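Local coordinates for protein enolase (alpha proteobacterium BAL199, PDB 3UGV) that probably catalyses a magnesium-dependent reaction that starts with proton abstraction next to a carboxylate, as in the mandelate racemase branch of the enolase superfamily, at residues 354-359 with 377-382; 31-36 with 89-94; 325-330 with 345-350; 173-178 with 209-214. All blocks are in the same frame, centred on the assembly; numbering follows the deposited sequence.

Contact 1: 354-359 with 377-382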
# COMPACT_ATOMS: atom_id res chain seq x y z
N PRO F 354 -47.08 -8.64 -17.27
CA PRO F 354 -48.50 -8.31 -17.49
C PRO F 354 -48.73 -7.01 -18.25
O PRO F 354 -49.72 -6.93 -18.97
CB PRO F 354 -49.05 -8.22 -16.07
CG PRO F 354 -48.20 -9.17 -15.28
CD PRO F 354 -46.82 -9.04 -15.88
N ILE F 355 -47.85 -6.02 -18.13
CA ILE F 355 -48.05 -4.75 -18.82
C ILE F 355 -47.42 -4.71 -20.22
O ILE F 355 -47.47 -3.70 -20.90
CB ILE F 355 -47.56 -3.55 -17.99
CG1 ILE F 355 -46.13 -3.76 -17.51
CG2 ILE F 355 -48.47 -3.32 -16.80
CD1 ILE F 355 -45.10 -3.42 -18.54
N LEU F 356 -46.84 -5.83 -20.65
CA LEU F 356 -46.31 -5.93 -22.00
C LEU F 356 -47.25 -6.78 -22.85
O LEU F 356 -47.83 -7.76 -22.37
CB LEU F 356 -44.92 -6.57 -22.02
CG LEU F 356 -43.78 -6.00 -21.18
CD1 LEU F 356 -42.51 -6.82 -21.41
CD2 LEU F 356 -43.55 -4.53 -21.54
N GLN F 357 -47.37 -6.41 -24.12
CA GLN F 357 -48.11 -7.20 -25.09
C GLN F 357 -47.34 -8.47 -25.41
O GLN F 357 -47.91 -9.57 -25.45
CB GLN F 357 -48.36 -6.40 -26.36
CG GLN F 357 -49.39 -5.30 -26.18
CD GLN F 357 -49.78 -4.64 -27.48
OE1 GLN F 357 -49.56 -5.18 -28.56
NE2 GLN F 357 -50.35 -3.44 -27.38
N GLU F 358 -46.04 -8.32 -25.60
CA GLU F 358 -45.19 -9.41 -26.03
C GLU F 358 -43.86 -9.40 -25.29
O GLU F 358 -42.86 -8.87 -25.79
CB GLU F 358 -44.97 -9.31 -27.53
CG GLU F 358 -44.62 -10.62 -28.22
CD GLU F 358 -44.76 -10.51 -29.73
OE1 GLU F 358 -43.76 -10.75 -30.45
OE2 GLU F 358 -45.88 -10.19 -30.21
N PRO F 359 -43.83 -9.97 -24.08
CA PRO F 359 -42.55 -10.17 -23.39
C PRO F 359 -41.63 -11.05 -24.24
O PRO F 359 -42.12 -11.86 -25.01
CB PRO F 359 -42.95 -10.89 -22.10
CG PRO F 359 -44.39 -11.28 -22.25
CD PRO F 359 -44.98 -10.33 -23.24
N LEU F 377 -41.12 -2.49 -26.90
CA LEU F 377 -42.16 -2.57 -25.87
C LEU F 377 -43.46 -1.98 -26.38
O LEU F 377 -43.48 -0.89 -26.96
CB LEU F 377 -41.74 -1.84 -24.59
CG LEU F 377 -40.55 -2.31 -23.77
CD1 LEU F 377 -40.49 -1.51 -22.50
CD2 LEU F 377 -40.64 -3.79 -23.44
N ASP F 378 -44.56 -2.69 -26.16
CA ASP F 378 -45.89 -2.14 -26.42
C ASP F 378 -46.80 -2.47 -25.24
O ASP F 378 -46.95 -3.64 -24.85
CB ASP F 378 -46.45 -2.67 -27.73
CG ASP F 378 -45.51 -2.43 -28.91
OD1 ASP F 378 -44.86 -3.40 -29.36
OD2 ASP F 378 -45.41 -1.28 -29.36
N TRP F 379 -47.39 -1.43 -24.64
CA TRP F 379 -48.14 -1.63 -23.41
C TRP F 379 -49.42 -2.42 -23.67
O TRP F 379 -50.07 -2.26 -24.70
CB TRP F 379 -48.48 -0.30 -22.76
CG TRP F 379 -47.34 0.65 -22.51
CD1 TRP F 379 -47.32 1.98 -22.81
CD2 TRP F 379 -46.08 0.36 -21.89
NE1 TRP F 379 -46.12 2.53 -22.43
CE2 TRP F 379 -45.34 1.56 -21.86
CE3 TRP F 379 -45.51 -0.80 -21.36
CZ2 TRP F 379 -44.05 1.65 -21.32
CZ3 TRP F 379 -44.22 -0.71 -20.82
CH2 TRP F 379 -43.51 0.50 -20.82
N ASP F 380 -49.79 -3.27 -22.71
CA ASP F 380 -51.10 -3.90 -22.71
C ASP F 380 -52.06 -2.98 -21.96
O ASP F 380 -52.25 -3.11 -20.74
CB ASP F 380 -51.04 -5.27 -22.06
CG ASP F 380 -52.35 -6.02 -22.14
OD1 ASP F 380 -53.41 -5.39 -21.96
OD2 ASP F 380 -52.32 -7.25 -22.41
N GLU F 381 -52.67 -2.05 -22.69
CA GLU F 381 -53.46 -0.98 -22.10
C GLU F 381 -54.68 -1.42 -21.27
O GLU F 381 -55.13 -0.68 -20.40
CB GLU F 381 -53.87 0.05 -23.17
CG GLU F 381 -52.69 0.84 -23.73
CD GLU F 381 -52.10 1.82 -22.73
OE1 GLU F 381 -52.68 1.99 -21.63
OE2 GLU F 381 -51.04 2.42 -23.04
N ASP F 382 -55.19 -2.63 -21.52
CA ASP F 382 -56.23 -3.20 -20.67
C ASP F 382 -55.69 -3.50 -19.27
O ASP F 382 -56.20 -2.99 -18.26
CB ASP F 382 -56.81 -4.48 -21.29
CG ASP F 382 -57.66 -4.21 -22.51
OD1 ASP F 382 -58.19 -3.08 -22.63
OD2 ASP F 382 -57.81 -5.13 -23.35
O HOH W 1 -44.57 -5.83 -26.04
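A single beta bridge pairs Leu356 with Trp379, where the loop after strand 346-348 meets the segment leading into the C-terminal helix 381-387. Two main-chain bonds form it and a side-chain bond adds to them. Gln357 N points almost straight down the carbonyl of Asp378, at 2.9 Å from Asp378 O. Asp380 N reaches Ile355 O at 3.0 Å but stands well above that carbonyl plane. Ile355 O also lies at the edge of the Trp379 indole and takes a CA-H contact from Trp379 CA. Gln357 runs extended beyond CG (chi2 -172°), which brings NE2 to 2.9 Å from Trp379 O, with that oxygen close to the amide plane. A water bridges Glu358 N and Asp378 N. Beneath the backbones, Ile355 CD1 meets Trp379 CZ3 at 3.6 Å, the two side chains lying side by side. Leu356 CD2 touches Leu377 CD2, also at 3.6 Å. Asp380 is the N-cap of the helix, its OD1 accepting weakly from Asp382 N. The bonds of Ile355, Gln357 and Asp380 thus tie the segment before the helix to the C-terminal domain, while Trp379 NE1 to Asp62 of strand 52-65 and Leu377 O to Arg72 tie it to the N-terminal sheet.

Contact 2: 31-36 with 89-94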
# COMPACT_ATOMS: atom_id res chain seq x y z
N ARG F 31 -40.65 16.48 -27.15
CA ARG F 31 -41.86 17.24 -26.85
C ARG F 31 -42.31 17.10 -25.39
O ARG F 31 -42.40 18.09 -24.66
CB ARG F 31 -43.02 16.87 -27.78
CG ARG F 31 -44.31 17.61 -27.44
CD ARG F 31 -45.52 17.03 -28.16
NE ARG F 31 -45.58 17.47 -29.55
CZ ARG F 31 -45.98 16.70 -30.56
NH1 ARG F 31 -46.37 15.45 -30.33
NH2 ARG F 31 -46.00 17.19 -31.79
N LYS F 32 -42.60 15.88 -24.96
CA LYS F 32 -43.00 15.64 -23.58
C LYS F 32 -42.86 14.18 -23.12
O LYS F 32 -42.72 13.26 -23.94
CB LYS F 32 -44.43 16.13 -23.33
CG LYS F 32 -45.49 15.37 -24.10
CD LYS F 32 -46.83 15.48 -23.37
CE LYS F 32 -47.98 14.94 -24.22
NZ LYS F 32 -49.21 14.74 -23.40
N LEU F 33 -42.89 13.98 -21.81
CA LEU F 33 -42.79 12.66 -21.22
C LEU F 33 -43.98 12.42 -20.29
O LEU F 33 -44.32 13.28 -19.48
CB LEU F 33 -41.46 12.51 -20.47
CG LEU F 33 -41.26 11.34 -19.52
CD1 LEU F 33 -39.78 11.05 -19.33
CD2 LEU F 33 -41.91 11.62 -18.18
N THR F 34 -44.61 11.27 -20.42
CA THR F 34 -45.71 10.92 -19.53
C THR F 34 -45.36 9.71 -18.66
O THR F 34 -44.86 8.70 -19.16
CB THR F 34 -47.01 10.64 -20.29
OG1 THR F 34 -47.40 11.82 -21.00
CG2 THR F 34 -48.10 10.26 -19.33
N ALA F 35 -45.60 9.84 -17.36
CA ALA F 35 -45.33 8.77 -16.41
C ALA F 35 -46.60 8.33 -15.72
O ALA F 35 -47.31 9.15 -15.12
CB ALA F 35 -44.29 9.22 -15.40
N ARG F 36 -46.88 7.03 -15.80
CA ARG F 36 -48.10 6.45 -15.23
C ARG F 36 -47.76 5.36 -14.24
O ARG F 36 -47.17 4.35 -14.60
CB ARG F 36 -48.97 5.87 -16.35
CG ARG F 36 -49.52 6.92 -17.31
CD ARG F 36 -50.39 6.28 -18.37
NE ARG F 36 -49.61 5.59 -19.38
CZ ARG F 36 -50.10 4.63 -20.16
NH1 ARG F 36 -51.36 4.24 -20.03
NH2 ARG F 36 -49.32 4.04 -21.07
N ALA F 89 -41.22 14.14 -10.17
CA ALA F 89 -39.85 14.39 -10.61
C ALA F 89 -39.71 14.19 -12.11
O ALA F 89 -39.02 14.96 -12.79
CB ALA F 89 -38.88 13.49 -9.87
N LEU F 90 -40.37 13.16 -12.64
CA LEU F 90 -40.32 12.86 -14.06
C LEU F 90 -41.01 13.95 -14.88
O LEU F 90 -40.51 14.35 -15.92
CB LEU F 90 -40.95 11.50 -14.35
CG LEU F 90 -40.09 10.30 -13.95
CD1 LEU F 90 -40.87 9.01 -14.09
CD2 LEU F 90 -38.82 10.27 -14.77
N HIS F 91 -42.15 14.44 -14.40
CA HIS F 91 -42.88 15.48 -15.10
C HIS F 91 -42.13 16.82 -15.05
O HIS F 91 -42.22 17.63 -15.97
CB HIS F 91 -44.31 15.61 -14.58
CG HIS F 91 -45.19 14.45 -14.95
ND1 HIS F 91 -46.42 14.24 -14.37
CD2 HIS F 91 -45.02 13.46 -15.85
CE1 HIS F 91 -46.97 13.15 -14.89
NE2 HIS F 91 -46.14 12.66 -15.79
N ASP F 92 -41.37 17.02 -13.98
CA ASP F 92 -40.53 18.21 -13.85
C ASP F 92 -39.38 18.18 -14.84
O ASP F 92 -38.93 19.23 -15.30
CB ASP F 92 -39.98 18.33 -12.43
CG ASP F 92 -40.80 19.26 -11.55
OD1 ASP F 92 -41.48 20.15 -12.11
OD2 ASP F 92 -40.75 19.10 -10.31
N MET F 93 -38.88 16.99 -15.15
CA MET F 93 -37.82 16.86 -16.14
C MET F 93 -38.41 17.08 -17.52
O MET F 93 -37.79 17.67 -18.40
CB MET F 93 -37.12 15.50 -16.05
CG MET F 93 -36.08 15.41 -14.95
SD MET F 93 -35.60 13.71 -14.55
CE MET F 93 -34.42 13.99 -13.22
N SER F 94 -39.64 16.60 -17.70
CA SER F 94 -40.35 16.81 -18.95
C SER F 94 -40.47 18.31 -19.25
O SER F 94 -40.13 18.76 -20.35
CB SER F 94 -41.72 16.13 -18.91
OG SER F 94 -42.40 16.26 -20.15
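The His91 imidazole turns its edge to strand 31-36. Ala35 N lies near the ring plane and donates to NE2 at 3.3 Å, a fairly long bond. Leu33 O approaches the same ring obliquely, 3.7 Å from His91 CD2. His91 CG lies anti to its own carbonyl carbon (chi1 -71°), and this swings the ring from the flank of the helix to the strand. A leucine in place of His91 would probably leave Ala35 N without this acceptor, since its branched end offers no lone pair.

One helical turn on, Ser94 makes a second bond of the same sense. Its OG accepts from Leu33 N at 2.9 Å. The hydroxyl oxygen is anti to the serine nitrogen (chi1 -176°) and also lies 3.5 Å from Lys32 CA. Two strand amides, two residues apart, therefore each donate to a helix side chain. Apolar groups fill in between: Ala35 CB sits against Leu90 CD1 at 3.7 Å, and Leu33 CD2 against Leu90 CB at 4.0 Å.

Strand and helix run nearly antiparallel, at 174°, with axes 7.6 Å apart. The strand is an edge strand of the antiparallel sheet of the N-terminal domain, and a classic beta bulge at Arg31 and Lys32 faces Glu64 of strand 52-65. Farther round helix 83-97, Asp92 forms a salt bridge with Lys84 of the second subunit. Helix 123-142 packs on the apolar side, with Val131 against both Leu33 and Leu90.

Contact 3: 325-330 with 345-350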
# COMPACT_ATOMS: atom_id res chain seq x y z
N SER F 325 -23.19 -8.78 -14.76
CA SER F 325 -24.52 -9.34 -14.96
C SER F 325 -25.53 -8.23 -14.80
O SER F 325 -25.16 -7.10 -14.47
CB SER F 325 -24.80 -10.47 -13.96
OG SER F 325 -23.99 -11.62 -14.20
N THR F 326 -26.81 -8.52 -15.01
CA THR F 326 -27.84 -7.49 -14.89
C THR F 326 -28.67 -7.64 -13.63
O THR F 326 -28.62 -8.65 -12.95
CB THR F 326 -28.82 -7.49 -16.08
OG1 THR F 326 -29.50 -8.75 -16.15
CG2 THR F 326 -28.09 -7.22 -17.39
N HIS F 327 -29.44 -6.60 -13.34
CA HIS F 327 -30.43 -6.68 -12.29
C HIS F 327 -31.72 -6.01 -12.73
O HIS F 327 -31.72 -4.82 -13.07
CB HIS F 327 -29.93 -6.02 -11.02
CG HIS F 327 -30.93 -6.06 -9.91
ND1 HIS F 327 -31.63 -4.94 -9.50
CD2 HIS F 327 -31.36 -7.08 -9.13
CE1 HIS F 327 -32.43 -5.27 -8.50
NE2 HIS F 327 -32.30 -6.56 -8.27
N LEU F 328 -32.80 -6.77 -12.70
CA LEU F 328 -34.10 -6.34 -13.20
C LEU F 328 -34.05 -5.91 -14.69
O LEU F 328 -33.03 -6.09 -15.37
CB LEU F 328 -34.69 -5.25 -12.30
CG LEU F 328 -34.92 -5.68 -10.84
CD1 LEU F 328 -35.45 -4.52 -9.98
CD2 LEU F 328 -35.88 -6.87 -10.78
N TYR F 329 -35.16 -5.37 -15.17
CA TYR F 329 -35.25 -4.83 -16.54
C TYR F 329 -34.71 -5.77 -17.59
O TYR F 329 -33.77 -5.43 -18.30
CB TYR F 329 -34.53 -3.48 -16.63
CG TYR F 329 -34.91 -2.54 -15.53
CD1 TYR F 329 -35.97 -1.66 -15.68
CD2 TYR F 329 -34.21 -2.52 -14.33
CE1 TYR F 329 -36.34 -0.80 -14.67
CE2 TYR F 329 -34.57 -1.66 -13.30
CZ TYR F 329 -35.63 -0.80 -13.48
OH TYR F 329 -36.00 0.07 -12.48
N PRO F 330 -35.31 -6.96 -17.72
CA PRO F 330 -34.79 -8.01 -18.60
C PRO F 330 -34.72 -7.55 -20.04
O PRO F 330 -33.80 -7.95 -20.77
CB PRO F 330 -35.80 -9.15 -18.44
CG PRO F 330 -36.45 -8.89 -17.14
CD PRO F 330 -36.49 -7.40 -16.96
N TRP F 345 -24.27 -13.08 -16.68
CA TRP F 345 -25.63 -13.62 -16.60
C TRP F 345 -26.66 -12.51 -16.69
O TRP F 345 -26.44 -11.39 -16.20
CB TRP F 345 -25.88 -14.35 -15.28
CG TRP F 345 -25.18 -15.67 -15.07
CD1 TRP F 345 -23.95 -15.85 -14.52
CD2 TRP F 345 -25.71 -16.98 -15.34
NE1 TRP F 345 -23.67 -17.19 -14.44
CE2 TRP F 345 -24.73 -17.91 -14.94
CE3 TRP F 345 -26.90 -17.45 -15.90
CZ2 TRP F 345 -24.90 -19.30 -15.07
CZ3 TRP F 345 -27.08 -18.83 -16.02
CH2 TRP F 345 -26.09 -19.73 -15.60
N LEU F 346 -27.81 -12.84 -17.28
CA LEU F 346 -28.96 -11.94 -17.28
C LEU F 346 -29.96 -12.39 -16.22
O LEU F 346 -30.40 -13.54 -16.21
CB LEU F 346 -29.63 -11.96 -18.65
CG LEU F 346 -30.83 -11.01 -18.72
CD1 LEU F 346 -30.70 -10.05 -19.88
CD2 LEU F 346 -32.13 -11.77 -18.77
N GLU F 347 -30.34 -11.49 -15.32
CA GLU F 347 -31.34 -11.85 -14.33
C GLU F 347 -32.72 -11.79 -14.97
O GLU F 347 -33.10 -10.75 -15.49
CB GLU F 347 -31.31 -10.92 -13.12
CG GLU F 347 -32.30 -11.34 -12.04
CD GLU F 347 -32.33 -10.36 -10.87
OE1 GLU F 347 -32.07 -10.78 -9.72
OE2 GLU F 347 -32.63 -9.18 -11.12
N TRP F 348 -33.47 -12.89 -14.92
CA TRP F 348 -34.79 -12.91 -15.52
C TRP F 348 -35.89 -13.08 -14.50
O TRP F 348 -35.78 -13.90 -13.59
CB TRP F 348 -34.90 -13.98 -16.61
CG TRP F 348 -36.26 -14.05 -17.30
CD1 TRP F 348 -36.64 -13.38 -18.44
CD2 TRP F 348 -37.40 -14.83 -16.90
NE1 TRP F 348 -37.94 -13.70 -18.76
CE2 TRP F 348 -38.43 -14.58 -17.84
CE3 TRP F 348 -37.65 -15.72 -15.85
CZ2 TRP F 348 -39.68 -15.19 -17.75
CZ3 TRP F 348 -38.90 -16.32 -15.77
CH2 TRP F 348 -39.90 -16.05 -16.71
N GLN F 349 -36.95 -12.30 -14.66
CA GLN F 349 -38.17 -12.46 -13.87
C GLN F 349 -39.33 -11.99 -14.74
O GLN F 349 -39.12 -11.24 -15.70
CB GLN F 349 -38.10 -11.66 -12.57
CG GLN F 349 -38.23 -10.15 -12.74
CD GLN F 349 -36.98 -9.50 -13.29
OE1 GLN F 349 -35.85 -9.94 -13.01
NE2 GLN F 349 -37.16 -8.44 -14.06
N SER F 350 -40.55 -12.43 -14.44
CA SER F 350 -41.71 -12.04 -15.25
C SER F 350 -42.68 -11.12 -14.49
O SER F 350 -43.86 -11.02 -14.83
CB SER F 350 -42.43 -13.27 -15.81
OG SER F 350 -42.76 -14.18 -14.78
O HOH W 2 -32.02 -8.53 -16.45
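Glu347 OE2 accepts from Leu328 N at 2.9 Å, with an N-H...O angle of 163°. The bond joins two neighbouring segments of the C-terminal, barrel-like domain of the enolase superfamily, one of them carrying strand 346-348. Glu347 is extended, CG anti to its backbone N (chi1 -176°), and its carboxylate comes alongside His327, with OE2 3.2 Å from His327 CD2. Its OE1 has a separate partner, a salt bridge to Lys194. Replacing Glu347 by a glutamine would probably weaken the pairing with Lys194 and could leave Leu328 N facing a donor rather than an acceptor.

The backbones are laced together through hydroxyls. Ser325 OG accepts from Trp345 N at 2.9 Å, and Thr326 OG1 from Glu347 N at 3.0 Å. Between them, Thr326 N bonds to Trp345 O. A water bridges Leu328 O and Glu347 O and so ties the two segments. It also lies close to Thr326 OG1, but the very short distance makes that last bond doubtful.

His327 ND1 is bonded to Asp300, and its side chain lies about 4 Å from a bound magnesium ion. Leu328 CG rests over one face of the His327 ring. Trp345 NE1 is taken by Glu248, while Lys159 makes a cation-pi contact with the indole.

Packing completes the contact. Leu346 CD1 lies 3.8 Å from Pro330 O. Gln349 bends at chi2 and crosses Pro330 at about a right angle, which sets Gln349 NE2 3.2 Å from Pro330 CD.

Contact 4: 173-178 with 209-214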
# COMPACT_ATOMS: atom_id res chain seq x y z
N GLU F 173 -41.12 -26.89 -0.09
CA GLU F 173 -41.85 -25.95 -0.93
C GLU F 173 -40.92 -25.27 -1.92
O GLU F 173 -41.31 -24.98 -3.05
CB GLU F 173 -42.50 -24.87 -0.08
CG GLU F 173 -43.81 -25.23 0.55
CD GLU F 173 -44.44 -24.02 1.20
OE1 GLU F 173 -43.93 -23.58 2.25
OE2 GLU F 173 -45.43 -23.49 0.65
N VAL F 174 -39.70 -24.99 -1.50
CA VAL F 174 -38.76 -24.27 -2.36
C VAL F 174 -38.25 -25.21 -3.45
O VAL F 174 -38.09 -24.82 -4.61
CB VAL F 174 -37.62 -23.62 -1.56
CG1 VAL F 174 -36.50 -23.15 -2.48
CG2 VAL F 174 -38.16 -22.45 -0.74
N ALA F 175 -38.05 -26.47 -3.10
CA ALA F 175 -37.58 -27.45 -4.08
C ALA F 175 -38.64 -27.70 -5.15
O ALA F 175 -38.32 -27.83 -6.32
CB ALA F 175 -37.18 -28.75 -3.40
N ALA F 176 -39.91 -27.75 -4.75
CA ALA F 176 -40.98 -27.98 -5.73
C ALA F 176 -41.07 -26.80 -6.69
O ALA F 176 -41.24 -26.98 -7.89
CB ALA F 176 -42.30 -28.20 -5.04
N GLU F 177 -40.93 -25.60 -6.15
CA GLU F 177 -40.98 -24.40 -6.96
C GLU F 177 -39.78 -24.30 -7.89
O GLU F 177 -39.89 -23.79 -9.01
CB GLU F 177 -41.05 -23.18 -6.06
CG GLU F 177 -41.09 -21.88 -6.82
CD GLU F 177 -41.57 -20.72 -5.96
OE1 GLU F 177 -42.80 -20.60 -5.77
OE2 GLU F 177 -40.71 -19.93 -5.48
N ALA F 178 -38.63 -24.80 -7.44
CA ALA F 178 -37.44 -24.83 -8.29
C ALA F 178 -37.68 -25.62 -9.59
O ALA F 178 -37.26 -25.19 -10.68
CB ALA F 178 -36.25 -25.38 -7.52
N ALA F 209 -30.94 -25.39 -0.03
CA ALA F 209 -30.02 -25.58 -1.14
C ALA F 209 -29.95 -27.06 -1.55
O ALA F 209 -30.06 -27.40 -2.74
CB ALA F 209 -28.62 -25.05 -0.78
N GLU F 210 -29.76 -27.94 -0.56
CA GLU F 210 -29.63 -29.38 -0.82
C GLU F 210 -30.92 -29.92 -1.43
O GLU F 210 -30.87 -30.71 -2.36
CB GLU F 210 -29.27 -30.15 0.45
CG GLU F 210 -27.95 -29.73 1.12
CD GLU F 210 -26.70 -30.11 0.32
OE1 GLU F 210 -26.83 -30.55 -0.85
OE2 GLU F 210 -25.57 -29.97 0.86
N ALA F 211 -32.06 -29.47 -0.93
CA ALA F 211 -33.36 -29.91 -1.46
C ALA F 211 -33.58 -29.46 -2.91
O ALA F 211 -34.10 -30.21 -3.74
CB ALA F 211 -34.49 -29.42 -0.56
N VAL F 212 -33.18 -28.23 -3.21
CA VAL F 212 -33.30 -27.71 -4.56
C VAL F 212 -32.46 -28.53 -5.54
O VAL F 212 -32.92 -28.93 -6.60
CB VAL F 212 -32.88 -26.22 -4.65
CG1 VAL F 212 -32.65 -25.82 -6.08
CG2 VAL F 212 -33.93 -25.32 -3.99
N TRP F 213 -31.21 -28.79 -5.17
CA TRP F 213 -30.32 -29.57 -6.01
C TRP F 213 -30.77 -31.03 -6.14
O TRP F 213 -30.59 -31.63 -7.18
CB TRP F 213 -28.90 -29.49 -5.46
CG TRP F 213 -28.09 -28.36 -6.05
CD1 TRP F 213 -28.19 -27.84 -7.31
CD2 TRP F 213 -27.05 -27.61 -5.39
NE1 TRP F 213 -27.28 -26.83 -7.48
CE2 TRP F 213 -26.56 -26.67 -6.33
CE3 TRP F 213 -26.47 -27.66 -4.12
CZ2 TRP F 213 -25.53 -25.78 -6.02
CZ3 TRP F 213 -25.44 -26.77 -3.82
CH2 TRP F 213 -24.99 -25.84 -4.77
N ASP F 214 -31.34 -31.60 -5.08
CA ASP F 214 -31.88 -32.95 -5.18
C ASP F 214 -33.00 -32.97 -6.22
O ASP F 214 -33.23 -33.98 -6.90
CB ASP F 214 -32.40 -33.46 -3.82
CG ASP F 214 -31.26 -33.78 -2.82
OD1 ASP F 214 -30.09 -33.92 -3.24
OD2 ASP F 214 -31.56 -33.88 -1.59
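Ala178 N donates to Val174 O at 2.9 Å, one of the main-chain bonds that keep helix 171-183 regular. Asp214 N to Glu210 O does the same in helix 202-216. Between the two helices the contact is apolar. Ala175 is central: its CB presses on the main chain of the other helix, 3.4 Å from Ala211 O, and meets Ala211 CB at 4.0 Å. The small methyl of Ala175, lying against that main chain, allows a close approach, with Ala175 and Val212 CA atoms 4.3 Å apart. Val212 uses both branches. CG2 touches Val174 CG1 at 3.7 Å, and CG1 lies 3.9 Å from Ala178 CB. With CG1 anti to the backbone N (chi1 165°), the two methyls of Val212 spread to meet different residues. The Val174 and Val212 side chains meet at a slant. The helix axes are 8.1 Å apart and run in roughly the same direction, crossing at -35°. Inward, Val174 and Ala178 rest on strand 192-196, and Val212 on Leu222 of strand 221-225. Two successive helices, joined through strand 192-196 and packed over adjacent parallel strands, are the repeating arrangement of the beta/alpha barrel domain of the enolase superfamily.

Contact 3 lies nearest the chain's centre, about 5 Å from it, and is the one beside a bound magnesium ion. Asp225, Glu251 and Glu277 of the same domain bind magnesium. Contact 1 adjoins contact 3 in sequence, their centres about 18 Å apart. Contact 4 belongs to the helical outer layer, about 21 Å from contact 3 between centres. Contact 2 is in the N-terminal domain, its centre about 44 Å from that of contact 4. Contacts 1 and 2 touch directly: Glu381 OE1 forms a salt bridge with Arg36 NH1 at 3.1 Å, linking the two domains.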